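Local coordinates for protein geranyltranstransferase (Thermotoga neapolitana, PDB 4WK5) that probably acts as a magnesium-dependent prenyltransferase of the FPP/GGPP synthase family, joining isoprenoid diphosphates into longer chains, at residues 211-225 against 254-268. Sequence-based numbering, arbitrary orientation.
Sequences LGEKFGVAFQIYDDL and VQKAKQLADKYYEEV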
loop_
_atom_site.group_PDB
_atom_site.type_symbol
_atom_site.label_atom_id
_atom_site.label_comp_id
_atom_site.label_asym_id
_atom_site.label_seq_id
_atom_site.Cartn_x
_atom_site.Cartn_y
_atom_site.Cartn_z
ATOM N N LEU A 211 5.106 2.107 24.856
ATOM C CA LEU A 211 5.929 3.313 24.913
ATOM C C LEU A 211 5.843 4.138 23.639
ATOM O O LEU A 211 5.672 5.356 23.685
ATOM C CB LEU A 211 7.390 2.954 25.173
ATOM C CG LEU A 211 7.772 2.420 26.547
ATOM C CD1 LEU A 211 9.291 2.328 26.629
ATOM C CD2 LEU A 211 7.208 3.293 27.667
ATOM N N GLY A 212 5.966 3.476 22.491
ATOM C CA GLY A 212 5.929 4.181 21.229
ATOM C C GLY A 212 4.593 4.842 20.980
ATOM O O GLY A 212 4.524 5.946 20.436
ATOM N N GLU A 213 3.515 4.169 21.371
ATOM C CA GLU A 213 2.198 4.758 21.197
ATOM C C GLU A 213 2.047 6.039 22.009
ATOM O O GLU A 213 1.578 7.052 21.485
ATOM C CB GLU A 213 1.095 3.776 21.572
ATOM C CG GLU A 213 -0.251 4.215 21.031
ATOM C CD GLU A 213 -1.411 3.574 21.749
ATOM O OE1 GLU A 213 -1.638 2.362 21.546
ATOM O OE2 GLU A 213 -2.104 4.291 22.502
ATOM N N LYS A 214 2.456 6.010 23.278
ATOM C CA LYS A 214 2.364 7.205 24.101
ATOM C C LYS A 214 3.287 8.305 23.584
ATOM O O LYS A 214 2.895 9.474 23.548
ATOM C CB LYS A 214 2.666 6.892 25.572
ATOM C CG LYS A 214 1.646 5.959 26.188
ATOM C CD LYS A 214 1.636 6.066 27.706
ATOM C CE LYS A 214 0.215 5.920 28.240
ATOM N NZ LYS A 214 0.132 6.174 29.703
ATOM N N PHE A 215 4.498 7.937 23.182
ATOM C CA PHE A 215 5.393 8.924 22.592
ATOM C C PHE A 215 4.730 9.585 21.383
ATOM O O PHE A 215 4.780 10.806 21.219
ATOM C CB PHE A 215 6.727 8.290 22.186
ATOM C CG PHE A 215 7.656 9.249 21.486
ATOM C CD1 PHE A 215 7.700 9.311 20.099
ATOM C CD2 PHE A 215 8.462 10.113 22.217
ATOM C CE1 PHE A 215 8.532 10.209 19.457
ATOM C CE2 PHE A 215 9.294 11.002 21.577
ATOM C CZ PHE A 215 9.325 11.051 20.196
ATOM N N GLY A 216 4.101 8.768 20.540
ATOM C CA GLY A 216 3.432 9.271 19.350
ATOM C C GLY A 216 2.300 10.243 19.650
ATOM O O GLY A 216 2.146 11.248 18.964
ATOM N N VAL A 217 1.481 9.943 20.655
ATOM C CA VAL A 217 0.416 10.871 21.008
ATOM C C VAL A 217 1.014 12.205 21.483
ATOM O O VAL A 217 0.558 13.278 21.078
ATOM C CB VAL A 217 -0.519 10.285 22.094
ATOM C CG1 VAL A 217 -1.488 11.347 22.589
ATOM C CG2 VAL A 217 -1.284 9.102 21.517
ATOM N N ALA A 218 2.047 12.133 22.321
ATOM C CA ALA A 218 2.724 13.336 22.809
ATOM C C ALA A 218 3.338 14.126 21.658
ATOM O O ALA A 218 3.257 15.357 21.615
ATOM C CB ALA A 218 3.800 12.966 23.837
ATOM N N PHE A 219 3.945 13.402 20.722
ATOM C CA PHE A 219 4.544 14.001 19.532
ATOM C C PHE A 219 3.506 14.797 18.737
ATOM O O PHE A 219 3.767 15.927 18.311
ATOM C CB PHE A 219 5.181 12.901 18.672
ATOM C CG PHE A 219 6.027 13.403 17.526
ATOM C CD1 PHE A 219 7.375 13.687 17.717
ATOM C CD2 PHE A 219 5.488 13.542 16.253
ATOM C CE1 PHE A 219 8.166 14.122 16.670
ATOM C CE2 PHE A 219 6.271 13.978 15.195
ATOM C CZ PHE A 219 7.615 14.271 15.403
ATOM N N GLN A 220 2.323 14.218 18.532
ATOM C CA GLN A 220 1.285 14.898 17.757
ATOM C C GLN A 220 0.753 16.127 18.503
ATOM O O GLN A 220 0.467 17.149 17.879
ATOM C CB GLN A 220 0.131 13.941 17.403
ATOM C CG GLN A 220 -0.890 14.559 16.435
ATOM C CD GLN A 220 -1.902 13.567 15.868
ATOM O OE1 GLN A 220 -1.722 12.350 15.944
ATOM N NE2 GLN A 220 -2.984 14.096 15.298
ATOM N N ILE A 221 0.636 16.039 19.829
ATOM C CA ILE A 221 0.178 17.188 20.624
ATOM C C ILE A 221 1.185 18.324 20.535
ATOM O O ILE A 221 0.809 19.481 20.358
ATOM C CB ILE A 221 -0.032 16.826 22.113
ATOM C CG1 ILE A 221 -1.182 15.827 22.260
ATOM C CG2 ILE A 221 -0.300 18.092 22.954
ATOM C CD1 ILE A 221 -1.257 15.186 23.627
ATOM N N TYR A 222 2.467 17.993 20.652
ATOM C CA TYR A 222 3.503 19.011 20.534
ATOM C C TYR A 222 3.438 19.673 19.162
ATOM O O TYR A 222 3.622 20.881 19.047
ATOM C CB TYR A 222 4.894 18.425 20.767
ATOM C CG TYR A 222 5.203 18.102 22.211
ATOM C CD1 TYR A 222 4.771 18.922 23.245
ATOM C CD2 TYR A 222 5.924 16.961 22.539
ATOM C CE1 TYR A 222 5.069 18.614 24.578
ATOM C CE2 TYR A 222 6.220 16.649 23.848
ATOM C CZ TYR A 222 5.789 17.466 24.863
ATOM O OH TYR A 222 6.090 17.133 26.163
ATOM N N ASP A 223 3.158 18.885 18.123
ATOM C CA ASP A 223 2.977 19.445 16.786
ATOM C C ASP A 223 1.776 20.393 16.737
ATOM O O ASP A 223 1.841 21.463 16.120
ATOM C CB ASP A 223 2.802 18.335 15.750
ATOM C CG ASP A 223 2.535 18.880 14.360
ATOM O OD1 ASP A 223 3.511 19.202 13.653
ATOM O OD2 ASP A 223 1.349 18.991 13.975
ATOM N N ASP A 224 0.681 19.994 17.384
ATOM C CA ASP A 224 -0.508 20.840 17.498
ATOM C C ASP A 224 -0.162 22.189 18.110
ATOM O O ASP A 224 -0.601 23.237 17.630
ATOM C CB ASP A 224 -1.574 20.194 18.377
ATOM C CG ASP A 224 -2.171 18.949 17.776
ATOM O OD1 ASP A 224 -2.078 18.748 16.543
ATOM O OD2 ASP A 224 -2.747 18.172 18.564
ATOM N N LEU A 225 0.602 22.141 19.199
ATOM C CA LEU A 225 0.933 23.342 19.962
ATOM C C LEU A 225 1.855 24.254 19.160
ATOM O O LEU A 225 1.707 25.476 19.182
ATOM C CB LEU A 225 1.570 22.964 21.302
ATOM C CG LEU A 225 0.635 22.296 22.313
ATOM C CD1 LEU A 225 1.419 21.669 23.457
ATOM C CD2 LEU A 225 -0.374 23.299 22.852
ATOM N N VAL A 254 -5.127 24.402 25.799
ATOM C CA VAL A 254 -3.669 24.377 25.700
ATOM C C VAL A 254 -2.990 23.806 26.952
ATOM O O VAL A 254 -2.086 22.977 26.847
ATOM C CB VAL A 254 -3.104 25.793 25.419
ATOM C CG1 VAL A 254 -1.591 25.803 25.546
ATOM C CG2 VAL A 254 -3.523 26.273 24.025
ATOM N N GLN A 255 -3.425 24.235 28.135
ATOM C CA GLN A 255 -2.768 23.792 29.370
ATOM C C GLN A 255 -2.888 22.290 29.599
ATOM O O GLN A 255 -1.887 21.612 29.863
ATOM C CB GLN A 255 -3.329 24.540 30.584
ATOM C CG GLN A 255 -2.559 24.267 31.878
ATOM C CD GLN A 255 -3.133 25.001 33.079
ATOM O OE1 GLN A 255 -4.256 25.508 33.040
ATOM N NE2 GLN A 255 -2.359 25.059 34.157
ATOM N N LYS A 256 -4.107 21.767 29.506
ATOM C CA LYS A 256 -4.328 20.343 29.748
ATOM C C LYS A 256 -3.688 19.477 28.656
ATOM O O LYS A 256 -3.171 18.395 28.949
ATOM C CB LYS A 256 -5.823 20.041 29.855
ATOM C CG LYS A 256 -6.453 20.504 31.169
ATOM C CD LYS A 256 -7.945 20.195 31.204
ATOM C CE LYS A 256 -8.634 20.913 32.364
ATOM N NZ LYS A 256 -10.122 20.809 32.292
ATOM N N ALA A 257 -3.721 19.942 27.408
ATOM C CA ALA A 257 -3.099 19.193 26.308
ATOM C C ALA A 257 -1.582 19.098 26.497
ATOM O O ALA A 257 -0.989 18.027 26.337
ATOM C CB ALA A 257 -3.433 19.838 24.952
ATOM N N LYS A 258 -0.954 20.215 26.844
ATOM C CA LYS A 258 0.490 20.224 27.060
ATOM C C LYS A 258 0.854 19.348 28.261
ATOM O O LYS A 258 1.861 18.635 28.239
ATOM C CB LYS A 258 1.006 21.651 27.273
ATOM C CG LYS A 258 2.507 21.717 27.524
ATOM C CD LYS A 258 3.041 23.137 27.467
ATOM C CE LYS A 258 4.559 23.150 27.553
ATOM N NZ LYS A 258 5.053 22.689 28.883
ATOM N N GLN A 259 0.028 19.400 29.306
ATOM C CA GLN A 259 0.247 18.580 30.497
ATOM C C GLN A 259 0.225 17.099 30.157
ATOM O O GLN A 259 1.035 16.324 30.674
ATOM C CB GLN A 259 -0.807 18.869 31.564
ATOM C CG GLN A 259 -0.403 19.904 32.594
ATOM C CD GLN A 259 -1.525 20.203 33.566
ATOM O OE1 GLN A 259 -2.439 19.393 33.742
ATOM N NE2 GLN A 259 -1.463 21.369 34.205
ATOM N N LEU A 260 -0.716 16.708 29.302
ATOM C CA LEU A 260 -0.820 15.318 28.868
ATOM C C LEU A 260 0.411 14.905 28.079
ATOM O O LEU A 260 0.978 13.831 28.313
ATOM C CB LEU A 260 -2.077 15.099 28.025
ATOM C CG LEU A 260 -2.353 13.646 27.633
ATOM C CD1 LEU A 260 -2.544 12.799 28.883
ATOM C CD2 LEU A 260 -3.563 13.551 26.720
ATOM N N ALA A 261 0.819 15.758 27.146
ATOM C CA ALA A 261 1.991 15.479 26.319
ATOM C C ALA A 261 3.243 15.373 27.178
ATOM O O ALA A 261 4.061 14.461 27.007
ATOM C CB ALA A 261 2.162 16.557 25.250
ATOM N N ASP A 262 3.384 16.298 28.125
ATOM C CA ASP A 262 4.541 16.280 29.003
ATOM C C ASP A 262 4.563 15.009 29.844
ATOM O O ASP A 262 5.622 14.420 30.057
ATOM C CB ASP A 262 4.550 17.506 29.920
ATOM C CG ASP A 262 4.918 18.790 29.191
ATOM O OD1 ASP A 262 5.480 18.724 28.078
ATOM O OD2 ASP A 262 4.667 19.879 29.755
ATOM N N LYS A 263 3.392 14.592 30.318
ATOM C CA LYS A 263 3.290 13.413 31.171
ATOM C C LYS A 263 3.726 12.163 30.425
ATOM O O LYS A 263 4.521 11.369 30.943
ATOM C CB LYS A 263 1.862 13.223 31.685
ATOM C CG LYS A 263 1.714 11.998 32.584
ATOM C CD LYS A 263 0.280 11.782 33.050
ATOM C CE LYS A 263 -0.587 11.215 31.935
ATOM N NZ LYS A 263 -2.013 11.059 32.349
ATOM N N TYR A 264 3.192 11.996 29.217
ATOM C CA TYR A 264 3.552 10.881 28.342
ATOM C C TYR A 264 5.043 10.897 28.003
ATOM O O TYR A 264 5.713 9.865 28.064
ATOM C CB TYR A 264 2.734 10.928 27.050
ATOM C CG TYR A 264 1.296 10.461 27.158
ATOM C CD1 TYR A 264 0.779 9.973 28.350
ATOM C CD2 TYR A 264 0.457 10.494 26.042
ATOM C CE1 TYR A 264 -0.537 9.544 28.434
ATOM C CE2 TYR A 264 -0.857 10.065 26.115
ATOM C CZ TYR A 264 -1.349 9.593 27.311
ATOM O OH TYR A 264 -2.659 9.173 27.383
ATOM N N TYR A 265 5.559 12.069 27.638
ATOM C CA TYR A 265 6.968 12.186 27.277
ATOM C C TYR A 265 7.859 11.775 28.440
ATOM O O TYR A 265 8.845 11.055 28.257
ATOM C CB TYR A 265 7.311 13.612 26.846
ATOM C CG TYR A 265 8.375 13.663 25.774
ATOM C CD1 TYR A 265 8.026 13.717 24.430
ATOM C CD2 TYR A 265 9.721 13.631 26.099
ATOM C CE1 TYR A 265 8.989 13.760 23.442
ATOM C CE2 TYR A 265 10.692 13.665 25.122
ATOM C CZ TYR A 265 10.322 13.728 23.790
ATOM O OH TYR A 265 11.284 13.767 22.807
ATOM N N GLU A 266 7.510 12.230 29.641
ATOM C CA GLU A 266 8.317 11.923 30.816
ATOM C C GLU A 266 8.251 10.435 31.139
ATOM O O GLU A 266 9.261 9.844 31.505
ATOM C CB GLU A 266 7.867 12.752 32.023
ATOM C CG GLU A 266 8.704 12.522 33.281
ATOM C CD GLU A 266 10.178 12.854 33.076
ATOM O OE1 GLU A 266 10.490 13.729 32.241
ATOM O OE2 GLU A 266 11.028 12.238 33.752
ATOM N N GLU A 267 7.072 9.832 31.000
ATOM C CA GLU A 267 6.931 8.389 31.209
ATOM C C GLU A 267 7.833 7.603 30.260
ATOM O O GLU A 267 8.487 6.641 30.664
ATOM C CB GLU A 267 5.470 7.957 31.032
ATOM C CG GLU A 267 4.554 8.429 32.157
ATOM C CD GLU A 267 3.087 8.109 31.912
ATOM O OE1 GLU A 267 2.756 7.609 30.816
ATOM O OE2 GLU A 267 2.267 8.359 32.822
ATOM N N VAL A 268 7.875 8.021 28.997
ATOM C CA VAL A 268 8.686 7.335 28.005
ATOM C C VAL A 268 10.175 7.482 28.321
ATOM O O VAL A 268 10.910 6.490 28.323
ATOM C CB VAL A 268 8.384 7.857 26.585
ATOM C CG1 VAL A 268 9.402 7.323 25.589
ATOM C CG2 VAL A 268 6.972 7.457 26.188
HETATM O O HOH W 1 -0.566 7.881 31.883
#
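With CG beside the backbone N, chi1 -74° sends the Y222 ring across to the partner helix, and chi1 -73° turns the D262 carboxylate back to meet it, between two antiparallel helices of the mainly helical isoprenoid synthase fold. These helices illustrate how small residues allow close packing: the axes of 211-225 and 254-268, on helices 206-229 and 248-274, approach to 8.4 Å at 144°, and where A218 faces A261 the CA atoms are 4.2 Å apart. A261 CB also lies over one face of the Y222 ring, a CH-pi contact 3.9 Å from its centroid, while I221 CG2 packs against the same methyl.

At the ring edge, Y222 OH donates to the anti lone pair of D262 OD1. OD2 turns its syn lone pair to K258 NZ, so two bonds hold the carboxylate. At the Y222 edge, Y265 lies between Y222 and F215, oblique to both; Y265 CE1 approaches F215 CE2 to 3.3 Å, and the Y265 hydroxyl hydrogen-bonds to L284 O of helix 278-289.

Y264 is sandwiched, L260 CD1 on one face and K214 CD on the other, with V217 CG1 at its edge; its hydroxyl hydrogen-bonds to E179 OE2. K214 runs on past this ring; its NZ forms a salt bridge to the syn lone pair of E267 OE1 at 3.2 Å, and one water, weakly bound by NZ, donates to E267 OE2.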